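CocE/NonD family hydrolase (Staphylococcus aureus subsp. aureus COL, PDB 3III) probably hydrolyses ester or amide bonds, as related enzymes of the cocaine esterase and X-Pro dipeptidyl-peptidase families do. Local coordinates at residues H25-S30 with N35-M40; S101-P104 with D109-F112; L171-W176 with G272-G277; E193-N196 with E201-F204; I429-R434 with V439-F444. One frame throughout, in Å; residues are numbered along the deposited sequence. Where two conformers were deposited one is given.

Contact 1 of 5, residues H25-S30 with N35-M40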
# COMPACT_ATOMS: atom_id res chain seq x y z
N HIS A 25 15.51 -0.15 32.75
CA HIS A 25 16.37 -1.18 32.20
C HIS A 25 15.53 -2.39 32.00
O HIS A 25 14.93 -2.89 32.95
CB HIS A 25 17.51 -1.47 33.13
CG HIS A 25 18.45 -0.32 33.24
ND1 HIS A 25 19.60 -0.23 32.48
CD2 HIS A 25 18.41 0.80 34.00
CE1 HIS A 25 20.24 0.89 32.79
NE2 HIS A 25 19.54 1.53 33.71
N ILE A 26 15.41 -2.83 30.75
CA ILE A 26 14.54 -3.92 30.41
C ILE A 26 15.32 -5.01 29.69
O ILE A 26 16.47 -4.80 29.29
CB ILE A 26 13.36 -3.42 29.54
CG1 ILE A 26 13.85 -3.04 28.16
CG2 ILE A 26 12.68 -2.22 30.24
CD1 ILE A 26 12.75 -2.99 27.07
N VAL A 27 14.69 -6.17 29.57
CA VAL A 27 15.21 -7.31 28.81
C VAL A 27 14.12 -7.66 27.77
O VAL A 27 12.98 -7.98 28.15
CB VAL A 27 15.52 -8.51 29.74
CG1 VAL A 27 15.96 -9.74 28.98
CG2 VAL A 27 16.58 -8.13 30.82
N VAL A 28 14.50 -7.69 26.50
CA VAL A 28 13.57 -7.84 25.36
C VAL A 28 13.69 -9.28 24.87
O VAL A 28 14.78 -9.81 24.80
CB VAL A 28 13.90 -6.81 24.20
CG1 VAL A 28 13.08 -7.12 22.86
CG2 VAL A 28 13.66 -5.39 24.67
N ASP A 29 12.55 -9.86 24.51
CA ASP A 29 12.50 -11.19 23.90
C ASP A 29 12.77 -11.03 22.40
O ASP A 29 11.87 -11.04 21.59
CB ASP A 29 11.14 -11.86 24.14
CG ASP A 29 9.93 -10.93 23.82
OD1 ASP A 29 9.95 -9.70 23.98
OD2 ASP A 29 8.97 -11.44 23.35
N SER A 30 14.04 -10.84 22.04
CA SER A 30 14.37 -10.64 20.64
C SER A 30 14.15 -11.94 19.85
O SER A 30 14.50 -13.01 20.31
CB SER A 30 15.84 -10.19 20.47
OG SER A 30 16.18 -10.22 19.08
N ASN A 35 17.60 -13.14 24.69
CA ASN A 35 17.30 -12.14 25.70
C ASN A 35 18.26 -10.94 25.65
O ASN A 35 19.47 -11.08 25.94
CB ASN A 35 17.36 -12.73 27.08
CG ASN A 35 16.23 -13.70 27.34
OD1 ASN A 35 15.33 -13.84 26.52
ND2 ASN A 35 16.33 -14.42 28.42
N GLN A 36 17.72 -9.78 25.32
CA GLN A 36 18.56 -8.60 25.07
C GLN A 36 18.26 -7.45 26.02
O GLN A 36 17.16 -6.89 26.00
CB GLN A 36 18.36 -8.14 23.63
CG GLN A 36 19.01 -9.06 22.63
CD GLN A 36 20.50 -8.97 22.62
OE1 GLN A 36 21.04 -7.92 22.92
NE2 GLN A 36 21.18 -10.08 22.30
N GLU A 37 19.24 -7.10 26.83
CA GLU A 37 19.20 -5.96 27.75
C GLU A 37 19.36 -4.62 27.00
O GLU A 37 20.18 -4.48 26.13
CB GLU A 37 20.37 -6.04 28.76
CG GLU A 37 20.52 -7.31 29.54
CD GLU A 37 21.96 -7.54 30.13
OE1 GLU A 37 22.80 -8.29 29.52
OE2 GLU A 37 22.22 -6.98 31.22
N MSE A 38 18.56 -3.65 27.39
CA MSE A 38 18.62 -2.36 26.85
C MSE A 38 17.87 -1.46 27.80
O MSE A 38 17.27 -1.94 28.78
CB MSE A 38 17.98 -2.33 25.46
CG MSE A 38 16.49 -2.59 25.43
SE MSE A 38 15.92 -2.73 23.52
CE MSE A 38 16.82 -4.51 23.04
N ILE A 39 17.90 -0.17 27.48
CA ILE A 39 17.12 0.85 28.15
C ILE A 39 15.86 1.16 27.36
O ILE A 39 15.88 1.27 26.14
CB ILE A 39 17.95 2.12 28.34
CG1 ILE A 39 18.98 1.89 29.44
CG2 ILE A 39 17.04 3.32 28.62
CD1 ILE A 39 20.01 3.05 29.58
N MSE A 40 14.73 1.25 28.05
CA MSE A 40 13.52 1.83 27.50
C MSE A 40 13.09 3.03 28.36
O MSE A 40 12.83 2.89 29.59
CB MSE A 40 12.41 0.78 27.43
CG MSE A 40 11.12 1.32 26.80
SE MSE A 40 9.59 0.20 27.30
CE MSE A 40 8.22 1.10 26.18
O HOH W 1 19.78 -2.21 30.90

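Contact 2 of 5, residues S101-P104 with D109-F112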
# COMPACT_ATOMS: atom_id res chain seq x y z
N SER A 101 7.82 -8.74 22.08
CA SER A 101 6.63 -8.19 22.72
C SER A 101 6.66 -6.64 22.82
O SER A 101 5.69 -6.01 23.32
CB SER A 101 6.44 -8.91 24.05
OG SER A 101 7.58 -8.69 24.88
N PHE A 102 7.75 -6.02 22.38
CA PHE A 102 7.91 -4.55 22.47
C PHE A 102 7.77 -3.89 21.07
O PHE A 102 8.36 -2.84 20.79
CB PHE A 102 9.25 -4.22 23.12
CG PHE A 102 9.31 -4.52 24.61
CD1 PHE A 102 8.98 -3.55 25.53
CD2 PHE A 102 9.65 -5.77 25.07
CE1 PHE A 102 9.02 -3.81 26.88
CE2 PHE A 102 9.68 -6.05 26.42
CZ PHE A 102 9.36 -5.09 27.33
N THR A 103 7.00 -4.54 20.20
CA THR A 103 6.80 -4.13 18.83
C THR A 103 5.29 -3.98 18.53
O THR A 103 4.63 -4.96 18.21
CB THR A 103 7.35 -5.16 17.85
OG1 THR A 103 8.68 -5.54 18.21
CG2 THR A 103 7.33 -4.62 16.43
N PRO A 104 4.75 -2.75 18.64
CA PRO A 104 3.42 -2.49 18.13
C PRO A 104 3.39 -2.85 16.66
O PRO A 104 4.38 -2.70 15.94
CB PRO A 104 3.23 -0.97 18.35
CG PRO A 104 4.24 -0.63 19.49
CD PRO A 104 5.41 -1.54 19.18
N ASP A 109 11.20 -3.37 15.24
CA ASP A 109 11.26 -4.14 16.49
C ASP A 109 12.55 -3.76 17.20
O ASP A 109 13.65 -3.94 16.66
CB ASP A 109 11.32 -5.65 16.14
CG ASP A 109 11.31 -6.54 17.35
OD1 ASP A 109 11.50 -6.09 18.51
OD2 ASP A 109 11.07 -7.75 17.11
N PRO A 110 12.45 -3.18 18.38
CA PRO A 110 13.71 -2.88 19.06
C PRO A 110 14.59 -4.10 19.39
O PRO A 110 15.79 -3.93 19.56
CB PRO A 110 13.26 -2.16 20.32
CG PRO A 110 11.87 -2.40 20.44
CD PRO A 110 11.28 -2.68 19.12
N GLY A 111 14.01 -5.29 19.45
CA GLY A 111 14.77 -6.50 19.69
C GLY A 111 15.65 -6.86 18.48
O GLY A 111 16.57 -7.69 18.60
N PHE A 112 15.37 -6.25 17.32
CA PHE A 112 16.26 -6.44 16.13
C PHE A 112 17.22 -5.27 16.02
O PHE A 112 18.42 -5.45 15.84
CB PHE A 112 15.45 -6.60 14.81
CG PHE A 112 16.32 -6.59 13.56
CD1 PHE A 112 17.15 -7.65 13.29
CD2 PHE A 112 16.37 -5.51 12.72
CE1 PHE A 112 17.98 -7.67 12.20
CE2 PHE A 112 17.22 -5.51 11.62
CZ PHE A 112 18.02 -6.58 11.34

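Contact 3 of 5, residues L171-W176 with G272-G277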
# COMPACT_ATOMS: atom_id res chain seq x y z
N LEU A 171 2.39 3.63 9.26
CA LEU A 171 3.77 3.95 9.56
C LEU A 171 4.63 4.24 8.31
O LEU A 171 5.75 4.77 8.43
CB LEU A 171 4.41 2.87 10.46
CG LEU A 171 3.78 2.58 11.85
CD1 LEU A 171 2.40 2.00 11.83
CD2 LEU A 171 4.77 1.63 12.58
N ALA A 172 4.17 3.78 7.15
CA ALA A 172 4.74 4.11 5.84
C ALA A 172 4.15 5.38 5.25
O ALA A 172 4.89 6.24 4.72
CB ALA A 172 4.58 2.92 4.85
N VAL A 173 2.82 5.52 5.32
CA VAL A 173 2.16 6.72 4.75
C VAL A 173 2.72 8.00 5.42
O VAL A 173 3.02 8.99 4.75
CB VAL A 173 0.62 6.69 4.94
CG1 VAL A 173 -0.06 7.99 4.34
CG2 VAL A 173 -0.00 5.41 4.38
N THR A 174 2.89 7.95 6.74
CA THR A 174 3.44 9.11 7.47
C THR A 174 4.87 9.45 7.04
O THR A 174 5.30 10.58 7.21
CB THR A 174 3.38 8.92 8.98
OG1 THR A 174 4.02 7.68 9.37
CG2 THR A 174 1.95 8.91 9.50
N GLN A 175 5.60 8.47 6.52
CA GLN A 175 6.97 8.73 5.98
C GLN A 175 6.90 9.46 4.67
O GLN A 175 7.63 10.40 4.47
CB GLN A 175 7.73 7.46 5.79
CG GLN A 175 7.95 6.66 7.08
CD GLN A 175 8.81 5.43 6.78
OE1 GLN A 175 9.94 5.58 6.31
NE2 GLN A 175 8.27 4.22 7.08
N TRP A 176 6.01 9.05 3.75
CA TRP A 176 5.88 9.83 2.52
C TRP A 176 5.56 11.27 2.89
O TRP A 176 6.12 12.21 2.33
CB TRP A 176 4.76 9.28 1.63
CG TRP A 176 4.97 7.89 1.05
CD1 TRP A 176 4.12 6.82 1.21
CD2 TRP A 176 6.03 7.43 0.18
NE1 TRP A 176 4.61 5.73 0.54
CE2 TRP A 176 5.75 6.09 -0.15
CE3 TRP A 176 7.17 8.05 -0.40
CZ2 TRP A 176 6.59 5.32 -0.96
CZ3 TRP A 176 7.98 7.28 -1.25
CH2 TRP A 176 7.69 5.93 -1.51
N GLY A 272 -5.76 -2.05 -3.92
CA GLY A 272 -6.92 -1.52 -3.22
C GLY A 272 -6.61 -0.79 -1.94
O GLY A 272 -7.49 -0.13 -1.35
N LEU A 273 -5.37 -0.90 -1.48
CA LEU A 273 -4.92 -0.07 -0.36
C LEU A 273 -3.53 0.52 -0.71
O LEU A 273 -3.49 1.56 -1.36
CB LEU A 273 -4.90 -0.85 0.95
CG LEU A 273 -4.65 0.01 2.21
CD1 LEU A 273 -5.73 1.10 2.37
CD2 LEU A 273 -4.59 -0.91 3.45
N HIS A 274 -2.44 -0.12 -0.34
CA HIS A 274 -1.12 0.52 -0.48
C HIS A 274 -0.39 0.41 -1.82
O HIS A 274 0.58 1.14 -2.06
CB HIS A 274 -0.18 0.09 0.65
CG HIS A 274 -0.72 0.37 2.02
ND1 HIS A 274 -1.10 1.62 2.45
CD2 HIS A 274 -1.00 -0.48 3.04
CE1 HIS A 274 -1.53 1.54 3.70
NE2 HIS A 274 -1.49 0.27 4.08
N ASN A 275 -0.79 -0.53 -2.67
CA ASN A 275 -0.03 -0.86 -3.86
C ASN A 275 0.16 0.35 -4.77
O ASN A 275 1.28 0.68 -5.11
CB ASN A 275 -0.65 -2.10 -4.53
CG ASN A 275 -0.36 -2.22 -6.01
OD1 ASN A 275 -0.67 -1.32 -6.77
ND2 ASN A 275 0.19 -3.38 -6.44
N ARG A 276 -0.92 1.04 -5.13
CA ARG A 276 -0.82 2.11 -6.13
C ARG A 276 0.18 3.16 -5.68
O ARG A 276 1.04 3.58 -6.47
CB ARG A 276 -2.17 2.76 -6.40
CG ARG A 276 -2.13 3.85 -7.42
CD ARG A 276 -3.53 4.40 -7.72
NE ARG A 276 -3.48 5.38 -8.79
CZ ARG A 276 -3.05 6.63 -8.67
NH1 ARG A 276 -2.66 7.11 -7.48
NH2 ARG A 276 -3.03 7.42 -9.73
N GLY A 277 0.03 3.61 -4.44
CA GLY A 277 0.83 4.70 -3.91
C GLY A 277 2.25 4.30 -3.54
O GLY A 277 3.13 5.15 -3.53

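Contact 4 of 5, residues E193-N196 with E201-F204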
# COMPACT_ATOMS: atom_id res chain seq x y z
N GLU A 193 5.28 -0.39 2.23
CA GLU A 193 3.83 -0.46 1.87
C GLU A 193 3.04 0.71 2.49
O GLU A 193 2.50 0.61 3.61
CB GLU A 193 3.17 -1.79 2.22
CG GLU A 193 3.79 -2.98 1.42
CD GLU A 193 2.80 -4.05 1.14
OE1 GLU A 193 2.99 -5.18 1.66
OE2 GLU A 193 1.84 -3.74 0.40
N GLY A 194 3.00 1.81 1.74
CA GLY A 194 2.13 2.92 2.12
C GLY A 194 1.58 3.73 0.96
O GLY A 194 2.32 4.18 0.10
N LEU A 195 0.27 3.98 1.03
CA LEU A 195 -0.39 4.88 0.12
C LEU A 195 0.06 6.32 0.36
O LEU A 195 0.71 6.63 1.35
CB LEU A 195 -1.93 4.78 0.28
CG LEU A 195 -2.56 5.15 1.64
CD1 LEU A 195 -2.87 6.60 1.74
CD2 LEU A 195 -3.84 4.28 1.85
N ASN A 196 -0.30 7.21 -0.56
CA ASN A 196 -0.05 8.62 -0.36
C ASN A 196 -1.01 9.58 -1.09
O ASN A 196 -0.76 10.75 -1.15
CB ASN A 196 1.41 8.90 -0.69
CG ASN A 196 1.82 8.33 -1.99
OD1 ASN A 196 1.28 8.67 -3.01
ND2 ASN A 196 2.75 7.36 -1.94
N GLU A 201 -6.79 6.08 -3.44
CA GLU A 201 -6.18 4.83 -2.97
C GLU A 201 -6.94 4.11 -1.87
O GLU A 201 -6.83 2.90 -1.81
CB GLU A 201 -4.69 4.99 -2.67
CG GLU A 201 -4.00 5.47 -3.97
CD GLU A 201 -2.59 5.98 -3.89
OE1 GLU A 201 -2.08 6.21 -2.77
OE2 GLU A 201 -2.00 6.20 -5.00
N VAL A 202 -7.72 4.83 -1.06
CA VAL A 202 -8.46 4.20 0.04
C VAL A 202 -9.92 4.71 0.19
O VAL A 202 -10.79 3.91 0.44
CB VAL A 202 -7.72 4.29 1.41
CG1 VAL A 202 -7.62 5.75 1.94
CG2 VAL A 202 -8.40 3.36 2.44
N ALA A 203 -10.14 6.03 0.09
CA ALA A 203 -11.49 6.63 0.23
C ALA A 203 -12.43 6.26 -0.95
O ALA A 203 -13.63 6.05 -0.78
CB ALA A 203 -11.41 8.20 0.45
N PHE A 204 -11.85 6.19 -2.15
CA PHE A 204 -12.58 5.85 -3.35
C PHE A 204 -11.68 5.07 -4.27
O PHE A 204 -10.48 5.29 -4.35
CB PHE A 204 -13.06 7.10 -4.14
CG PHE A 204 -13.85 8.11 -3.31
CD1 PHE A 204 -15.27 8.14 -3.32
CD2 PHE A 204 -13.17 9.03 -2.52
CE1 PHE A 204 -15.97 9.02 -2.52
CE2 PHE A 204 -13.88 9.94 -1.78
CZ PHE A 204 -15.28 9.91 -1.76
O HOH W 2 -0.19 8.21 -5.20

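Contact 5 of 5, residues I429-R434 with V439-F444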
# COMPACT_ATOMS: atom_id res chain seq x y z
N ILE A 429 -8.32 -8.85 -13.79
CA ILE A 429 -7.48 -9.74 -14.59
C ILE A 429 -7.30 -11.02 -13.81
O ILE A 429 -6.92 -10.97 -12.61
CB ILE A 429 -6.11 -9.14 -14.85
CG1 ILE A 429 -6.25 -7.74 -15.44
CG2 ILE A 429 -5.21 -10.10 -15.79
CD1 ILE A 429 -7.04 -7.71 -16.81
N LYS A 430 -7.55 -12.15 -14.47
CA LYS A 430 -7.39 -13.50 -13.86
C LYS A 430 -6.42 -14.30 -14.74
O LYS A 430 -6.27 -14.02 -15.94
CB LYS A 430 -8.73 -14.24 -13.79
CG LYS A 430 -9.76 -13.60 -12.93
CD LYS A 430 -11.07 -14.33 -12.85
CE LYS A 430 -11.95 -13.68 -11.78
NZ LYS A 430 -11.42 -13.84 -10.38
N LYS A 431 -5.78 -15.30 -14.14
CA LYS A 431 -4.98 -16.28 -14.84
C LYS A 431 -5.66 -17.60 -14.67
O LYS A 431 -6.10 -17.91 -13.53
CB LYS A 431 -3.58 -16.40 -14.25
CG LYS A 431 -2.74 -17.42 -15.08
CD LYS A 431 -1.26 -17.37 -14.83
CE LYS A 431 -0.74 -18.43 -13.91
NZ LYS A 431 0.72 -18.69 -13.99
N LEU A 432 -5.78 -18.35 -15.78
CA LEU A 432 -6.37 -19.65 -15.77
C LEU A 432 -5.28 -20.64 -16.21
O LEU A 432 -4.52 -20.35 -17.14
CB LEU A 432 -7.57 -19.75 -16.72
CG LEU A 432 -8.64 -18.66 -16.76
CD1 LEU A 432 -9.77 -19.11 -17.70
CD2 LEU A 432 -9.16 -18.44 -15.36
N ASP A 433 -5.21 -21.78 -15.53
CA ASP A 433 -4.09 -22.69 -15.75
C ASP A 433 -4.42 -23.48 -17.02
O ASP A 433 -5.45 -23.22 -17.64
CB ASP A 433 -3.78 -23.60 -14.55
CG ASP A 433 -4.93 -24.45 -14.13
OD1 ASP A 433 -5.82 -24.77 -14.96
OD2 ASP A 433 -4.95 -24.82 -12.93
N ARG A 434 -3.57 -24.43 -17.38
CA ARG A 434 -3.77 -25.22 -18.58
C ARG A 434 -4.99 -26.13 -18.52
O ARG A 434 -5.40 -26.61 -19.53
CB ARG A 434 -2.55 -26.04 -18.89
CG ARG A 434 -1.35 -25.22 -19.25
CD ARG A 434 -0.09 -26.01 -18.93
NE ARG A 434 1.07 -25.34 -19.53
CZ ARG A 434 2.29 -25.45 -19.08
NH1 ARG A 434 2.54 -26.22 -18.01
NH2 ARG A 434 3.27 -24.80 -19.68
N VAL A 439 -6.03 -19.54 -11.35
CA VAL A 439 -4.85 -19.59 -10.47
C VAL A 439 -4.95 -18.41 -9.49
O VAL A 439 -4.87 -17.21 -9.89
CB VAL A 439 -3.55 -19.46 -11.28
CG1 VAL A 439 -2.28 -19.44 -10.30
CG2 VAL A 439 -3.45 -20.57 -12.31
N ASN A 440 -5.14 -18.72 -8.21
CA ASN A 440 -5.29 -17.67 -7.20
C ASN A 440 -3.98 -17.11 -6.68
O ASN A 440 -2.97 -17.82 -6.63
CB ASN A 440 -6.14 -18.19 -6.04
CG ASN A 440 -7.58 -18.45 -6.44
OD1 ASN A 440 -8.10 -19.50 -6.15
ND2 ASN A 440 -8.24 -17.47 -7.08
N PHE A 441 -4.02 -15.87 -6.20
CA PHE A 441 -2.86 -15.21 -5.65
C PHE A 441 -3.24 -14.49 -4.39
O PHE A 441 -4.41 -14.14 -4.22
CB PHE A 441 -2.25 -14.20 -6.65
CG PHE A 441 -1.70 -14.84 -7.92
CD1 PHE A 441 -0.45 -15.49 -7.92
CD2 PHE A 441 -2.44 -14.84 -9.10
CE1 PHE A 441 0.04 -16.07 -9.05
CE2 PHE A 441 -1.95 -15.43 -10.23
CZ PHE A 441 -0.71 -16.04 -10.24
N PRO A 442 -2.26 -14.24 -3.50
CA PRO A 442 -2.51 -13.32 -2.41
C PRO A 442 -3.07 -11.98 -2.96
O PRO A 442 -2.58 -11.45 -3.95
CB PRO A 442 -1.11 -13.16 -1.76
CG PRO A 442 -0.36 -14.37 -2.20
CD PRO A 442 -0.83 -14.61 -3.55
N ASP A 443 -4.04 -11.43 -2.24
CA ASP A 443 -4.76 -10.25 -2.71
C ASP A 443 -5.26 -9.55 -1.46
O ASP A 443 -5.01 -9.99 -0.34
CB ASP A 443 -5.88 -10.70 -3.66
CG ASP A 443 -6.33 -9.64 -4.66
OD1 ASP A 443 -6.16 -8.42 -4.42
OD2 ASP A 443 -6.89 -10.05 -5.69
N PHE A 444 -5.90 -8.42 -1.63
CA PHE A 444 -6.30 -7.61 -0.45
C PHE A 444 -7.63 -8.14 0.18
O PHE A 444 -8.56 -8.49 -0.54
CB PHE A 444 -6.45 -6.17 -0.86
CG PHE A 444 -6.68 -5.23 0.30
CD1 PHE A 444 -7.89 -4.63 0.44
CD2 PHE A 444 -5.68 -4.98 1.22
CE1 PHE A 444 -8.11 -3.72 1.49
CE2 PHE A 444 -5.88 -4.13 2.26
CZ PHE A 444 -7.13 -3.52 2.40
O HOH W 3 -6.41 -15.16 -11.20

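Contact 1 of 5, residues H25-S30 with N35-M40
Residues 25-30 and 36-40 pair antiparallel with a marked twist, their axes 4.5 Å apart at closest and 135° between their directions, and Ile26 with Met38 and Val28 with Gln36 form the hydrogen-bonded pairs. Ile26 N donates to Met38 O at 2.9 Å and Val28 N to Gln36 O at 2.8 Å; each bond has its return bond, from Met38 N to Ile26 O and from Gln36 N to Val28 O. The buried face carries Ile26, Val28, Gln36 and Met38. With CG between the backbone N and the carbonyl carbon (chi1 67°) and a bend at its selenium end, the selenomethionine Met38 runs back across the neighbouring strand. Its CG meets Ile26 CG1 at 3.8 Å, and further out its CE lies 3.7 Å from Val28 CG2, which also touches SE. Ile26 CD1 reaches on to CB of Met40, likewise selenomethionine. This is a beta hairpin at the margin of the large mixed sheet of the alpha/beta-hydrolase domain, strand 22-30 forming one of its two edges; strand 53-60 continues the sheet beyond 36-47 and adds Phe59 to the apolar layer. The other face holds, among others, His25, Val27, Asn35, Glu37 and Ile39. There Ile39 lies alongside His25 and puts CG1 over one face of the imidazole, a CH-pi contact 4.0 Å from the ring centroid. At the edge of that ring, in its plane, a water bonds His25 ND1 and makes a weak bond to Met38 O. Val27 CG1 packs on Asn35 CB, 3.8 Å away, near the turn.

Contact 2 of 5, residues S101-P104 with D109-F112
The carboxylate of Asp109 is approached from both faces: Thr103 OG1 stands over one, and the N-H of Gly111 comes from the opposite side. Thr103 OG1 is 2.9 Å from Asp109 OD1, but the angle is too poor for a hydrogen bond, and the hydroxyl is almost as near to CG as to the oxygen, as expected of an atom seated above the group. Its hydrogen-bond partner is instead Ser100 OG, which also bonds Asp109 OD1 and Phe102 N and thereby links the two sides of the loop. With CG anti to the backbone N (chi1 -177°), Asp109 turns its carboxylate back under the first turn of helix 110-113, where OD1 accepts from Gly111 N at 2.8 Å, the donor lying 53° out of the carboxylate plane. Asp109 is thus the N-cap of this short helix in the hydrolase domain, and Phe112 N closes the turn on Asp109 O. Beside the cap the packing is apolar. Pro110 lays its ring against the backbone of Phe102, with CD 3.4 Å from Phe102 O, and Pro110 CG meets Phe102 CB at 4.2 Å. From that CB the phenyl ring of Phe102 leads off from the helix and packs against Ile26 and Val28 of strand 22-30 and against Phe59, which Pro110 touches too.

Contact 3 of 5, residues L171-W176 with G272-G277
The side chain of His274 leaves its backbone toward helix 170-179, where Val173 is its nearest neighbour across the contact. CB already points at that helix, and CG, anti to the carbonyl carbon (chi1 -56°), places the imidazole between the two segments. Leu273, the residue before, covers one face of the ring, its CG 3.6 Å above the plane and over the centre. At the first nitrogen, ND1 is hydrogen-bonded to Leu195 N in the loop after strand 186-192. Next comes CE1, the atom that makes the crossing, 4.2 Å from Val173 CG2, a loose van der Waals contact. The tip, NE2, is hydrogen-bonded to Ser169 OG, so polar partners at both nitrogens fix the rotation of the ring. Ser169 stands between strand 162-168 and helix 170-179, the nucleophile-elbow position of the alpha/beta-hydrolase fold, and is probably the nucleophile. A bound palmitic acid lies about 5 Å from the His274 side chain, which places this contact beside the presumed active site. One turn further along the helix, Trp176 makes the second approach. Its CZ2 stops 4.3 Å short of Gly277 O, while its NE1 is tied to Gly194 O, and the indole rests on Met189 and Pro191 of strand 186-192. Gly277 belongs to the first turn of helix 275-284, and its carbonyl oxygen has its hydrogen-bond partner in Asn196 ND2.

Contact 4 of 5, residues E193-N196 with E201-F204
The tight end of this contact is where the carboxylate of Glu201 meets the backbone of Asn196. Asn196 N donates to Glu201 OE1 at 3.0 Å with an angle of 165°, coming in nearly along the C-O axis, and the N-H of Asp197 bonds the same oxygen. Leu195 CB lies 3.4 Å from OE1, so one buried carboxylate oxygen is gripped by two backbone donors and lies against an aliphatic carbon. The extended Glu201 chain, straight beyond CG (chi2 167°), carries the group across to the loop. Between Asn196 OD1 and Glu201 OE2 the fit is less direct, and a water bridges them: it donates to each, at 2.7 Å in both cases, and the amide and carboxylate planes are 66° apart. OE2 also forms a salt bridge with Arg276, which probably stabilises the negative charge, while Asn196 ND2 is hydrogen-bonded to Gly277 O. Between the two segments, apolar packing is between Leu195 and Val202, with Leu195 CD2 3.9 Å from Val202 CB; Leu273 touches both, and Phe213 and Tyr214 of helix 213-224 pack on Val202. This is a strand-loop-helix junction at the C-terminal end of the inner strand 186-192 of an alpha/beta-hydrolase sheet, where Leu195 comes within about 8 Å of a bound palmitic acid.

Contact 5 of 5, residues I429-R434 with V439-F444
Val439 N donates to Lys431 O at 2.7 Å, and at 177° the bond is almost perfectly straight. The reverse link is made through water: one molecule accepts from Lys431 N at 3.0 Å and donates to Val439 O at 2.9 Å, spacing the two backbones. Alongside these bonds, the Lys431 and Val439 side chains run the same way. Lys431 starts with CG anti to the backbone N (chi1 -178°) and bends further out about CG-CD, which brings CE to 3.8 Å from Val439 CG2. The same CE passes the edge of the Phe441 ring near its plane, 4.4 Å from CZ. Val439 CG2 has a second neighbour in Asp433 CB, also 3.8 Å away, so the valine touches side chains at the end of strand 424-432 and just after it. In the next shell, the ammonium of Lys431 is held by Leu502 O and by salt bridges with Glu507 and Asp339, an anchorage that fixes where CE lies. Asp433 OD1 accepts from Asn437 N and so closes the turn joining the segments, and Phe441 forms a cation-pi contact with Arg338. The two segments belong to the C-terminal beta-sandwich domain, while Arg338, at the end of strand 333-338 of the large mixed sheet, and Asp339 just after it reach them from there. Strand 424-432 is paired on one flank with 508-514 and on the other with 447-458, to whose far side the short, weakly bonded edge strand 441-443 is added, while Val452 of 447-458 touches both Lys431 and Phe441.

Overall arrangement
Contacts 1 and 2 are joined directly: Ser30 OG lies 2.6 Å from Gly111 O and Asp29 OD1 2.7 Å from Ser101 OG, so the outer hairpin is fastened to helix 110-113 and to the loop before it. This flank lies near the nickel ion, about 9 Å from the Asn35 side chain. Contacts 3 and 4, with centres 6 Å apart, lie near the centre of the molecule, beside the palmitic acid; contact 4 is nested within the loop closed by contact 3, and Arg276 NH1 meets Glu201 OE2 at 2.7 Å. Contact 5 belongs to the C-terminal domain, yet Phe444 CE2 packs 3.7 Å from Leu273 CB of contact 3. Contacts 1 and 5 have centres about 44 Å apart.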